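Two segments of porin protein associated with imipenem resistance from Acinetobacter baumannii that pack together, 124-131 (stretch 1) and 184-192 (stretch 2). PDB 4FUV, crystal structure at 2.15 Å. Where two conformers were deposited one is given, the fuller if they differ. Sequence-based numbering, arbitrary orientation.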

# COMPACT_ATOMS: atom_id res chain seq x y z
N ASN A 124 3.06 -4.22 19.59
CA ASN A 124 2.86 -5.49 18.88
C ASN A 124 1.72 -6.33 19.43
O ASN A 124 1.69 -7.56 19.26
CB ASN A 124 4.16 -6.32 18.83
CG ASN A 124 5.30 -5.56 18.17
OD1 ASN A 124 5.08 -4.82 17.21
ND2 ASN A 124 6.50 -5.72 18.69
N GLN A 125 0.77 -5.67 20.08
CA GLN A 125 -0.43 -6.33 20.56
C GLN A 125 -1.65 -5.58 20.05
O GLN A 125 -1.67 -4.34 20.03
CB GLN A 125 -0.45 -6.42 22.09
CG GLN A 125 -1.68 -7.14 22.63
CD GLN A 125 -1.65 -7.32 24.14
OE1 GLN A 125 -0.61 -7.59 24.73
NE2 GLN A 125 -2.82 -7.19 24.77
N ASP A 126 -2.64 -6.33 19.60
CA ASP A 126 -3.87 -5.73 19.08
C ASP A 126 -4.84 -5.44 20.22
O ASP A 126 -4.99 -6.24 21.15
CB ASP A 126 -4.53 -6.66 18.07
CG ASP A 126 -3.68 -6.85 16.81
OD1 ASP A 126 -2.97 -5.90 16.41
OD2 ASP A 126 -3.72 -7.94 16.23
N PHE A 127 -5.50 -4.28 20.12
CA PHE A 127 -6.52 -3.84 21.05
C PHE A 127 -7.71 -3.31 20.26
O PHE A 127 -7.56 -2.91 19.11
CB PHE A 127 -6.00 -2.72 21.95
CG PHE A 127 -4.95 -3.15 22.93
CD1 PHE A 127 -3.62 -3.20 22.56
CD2 PHE A 127 -5.29 -3.47 24.24
CE1 PHE A 127 -2.64 -3.58 23.46
CE2 PHE A 127 -4.33 -3.86 25.16
CZ PHE A 127 -2.98 -3.91 24.76
N ILE A 128 -8.89 -3.32 20.88
CA ILE A 128 -10.06 -2.72 20.27
C ILE A 128 -10.67 -1.72 21.24
O ILE A 128 -11.03 -2.09 22.36
CB ILE A 128 -11.13 -3.77 19.89
CG1 ILE A 128 -10.72 -4.50 18.59
CG2 ILE A 128 -12.49 -3.11 19.70
CD1 ILE A 128 -11.62 -5.70 18.25
N ALA A 129 -10.80 -0.47 20.80
CA ALA A 129 -11.30 0.61 21.65
C ALA A 129 -12.75 0.38 22.07
O ALA A 129 -13.59 -0.02 21.26
CB ALA A 129 -11.17 1.94 20.93
N GLY A 130 -13.04 0.66 23.34
CA GLY A 130 -14.40 0.57 23.86
C GLY A 130 -15.32 1.65 23.33
O GLY A 130 -14.93 2.47 22.50
N ALA A 131 -16.55 1.65 23.83
CA ALA A 131 -17.61 2.54 23.37
C ALA A 131 -17.26 4.02 23.43
O ALA A 131 -17.80 4.82 22.68
CB ALA A 131 -18.90 2.27 24.17
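Stretch 2 184-192: GSAVTTGDQ

The most unusual feature of this contact is a glutamine side chain that takes over where backbone pairing stops. Gln 125, buried and extended with chi1 and chi2 both t, points toward stretch 2 and uses both ends of its amide on a loop. Its OE1 accepts from Gln 192 N at 2.9 Å, while its NE2 donates to Gln 192 O at 2.7 Å and to Thr 188 OG1 at 2.8 Å. Toward Gln 192 the amide thus behaves much as a peptide group does in a sheet, reading a backbone NH and a backbone CO of one residue.

The two segments run antiparallel. Stretch 1 is extended through the strand 125-129; stretch 2 is extended around 186-187, then bends away from that ladder after Thr 188. Ile 128 and Val 187 form the hydrogen-bonded pair, with CA atoms 5.3 Å apart: Ile 128 N donates to Val 187 O at 3.0 Å, and Val 187 N donates to Ile 128 O at 2.9 Å. One step along, Ala 129 and Ala 186 make the non-hydrogen-bonded pair, their CA atoms 4.4 Å apart, and Gly 130 N then reaches Ser 185 O at 2.8 Å. In the other direction the separation grows, from 4.9 Å between Phe 127 CA and Thr 188 CA to 6.2 Å between Gln 125 CA and Gly 190 CA, a gap filled by the glutamine side chain.

Side chains follow the alternation. Ile 128 and Val 187 share one face, touching at 3.7 Å between Ile 128 CB and Val 187 CG2. Ala 129 and Ala 186 lie on the other, where Ala 186 CB also comes within 4.1 Å of Phe 127 CB. The Phe 127 ring leans on Thr 188, with Phe 127 CD2 3.6 Å from Thr 188 CB and the threonine hydroxyl over one ring face.

Thr 188 OG1 donates to Asp 126 O at 2.7 Å while accepting from Gln 125 NE2, so one hydroxyl ties a strand carbonyl to the glutamine amide. Gly 190 keeps the space clear: a CB there would sit 2.3 Å from Gln 125 CD, a clash. Water 1 donates to both Gln 125 OE1 and Gln 192 OE1, at 2.6 and 2.5 Å. The rule is compact: where a ladder ends, a long amide can continue its pairing if the facing loop offers backbone groups and a glycine.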

# COMPACT_ATOMS: atom_id res chain seq x y z
N GLY A 184 -9.02 5.94 28.16
CA GLY A 184 -10.07 5.12 27.59
C GLY A 184 -9.84 3.65 27.85
O GLY A 184 -8.78 3.24 28.32
N SER A 185 -10.83 2.84 27.53
CA SER A 185 -10.75 1.41 27.78
C SER A 185 -10.72 0.65 26.47
O SER A 185 -11.25 1.12 25.47
CB SER A 185 -11.95 0.94 28.61
OG SER A 185 -11.86 1.37 29.96
N ALA A 186 -10.12 -0.54 26.50
CA ALA A 186 -10.01 -1.37 25.32
C ALA A 186 -10.08 -2.84 25.70
O ALA A 186 -9.73 -3.22 26.81
CB ALA A 186 -8.71 -1.07 24.60
N VAL A 187 -10.57 -3.66 24.79
CA VAL A 187 -10.55 -5.11 24.99
C VAL A 187 -9.38 -5.70 24.23
O VAL A 187 -8.88 -5.09 23.27
CB VAL A 187 -11.85 -5.77 24.51
CG1 VAL A 187 -13.04 -5.17 25.24
CG2 VAL A 187 -12.00 -5.58 22.99
N THR A 188 -8.96 -6.90 24.62
CA THR A 188 -7.78 -7.52 24.03
C THR A 188 -7.74 -8.99 24.42
O THR A 188 -8.46 -9.40 25.31
CB THR A 188 -6.51 -6.82 24.53
OG1 THR A 188 -5.41 -7.12 23.65
CG2 THR A 188 -6.17 -7.25 25.97
N THR A 189 -6.91 -9.80 23.76
CA THR A 189 -6.71 -11.17 24.22
C THR A 189 -5.24 -11.44 24.40
O THR A 189 -4.85 -12.56 24.71
CB THR A 189 -7.32 -12.24 23.28
OG1 THR A 189 -6.81 -12.05 21.96
CG2 THR A 189 -8.85 -12.15 23.28
N GLY A 190 -4.42 -10.42 24.22
CA GLY A 190 -2.99 -10.57 24.37
C GLY A 190 -2.56 -10.55 25.82
O GLY A 190 -3.38 -10.40 26.73
N ASP A 191 -1.26 -10.66 26.02
CA ASP A 191 -0.67 -10.79 27.35
C ASP A 191 -0.75 -9.52 28.20
O ASP A 191 -0.90 -9.59 29.41
CB ASP A 191 0.80 -11.20 27.19
CG ASP A 191 1.15 -12.38 28.05
OD1 ASP A 191 0.83 -13.52 27.66
OD2 ASP A 191 1.75 -12.16 29.13
N GLN A 192 -0.65 -8.37 27.55
CA GLN A 192 -0.56 -7.09 28.24
C GLN A 192 -1.88 -6.37 28.29
O GLN A 192 -2.68 -6.44 27.36
CB GLN A 192 0.45 -6.17 27.50
CG GLN A 192 1.90 -6.63 27.60
CD GLN A 192 2.88 -5.65 26.94
OE1 GLN A 192 2.76 -5.32 25.76
NE2 GLN A 192 3.85 -5.18 27.72
O HOH W 1 2.01 -7.42 24.58
O HOH W 2 -5.22 -9.25 21.38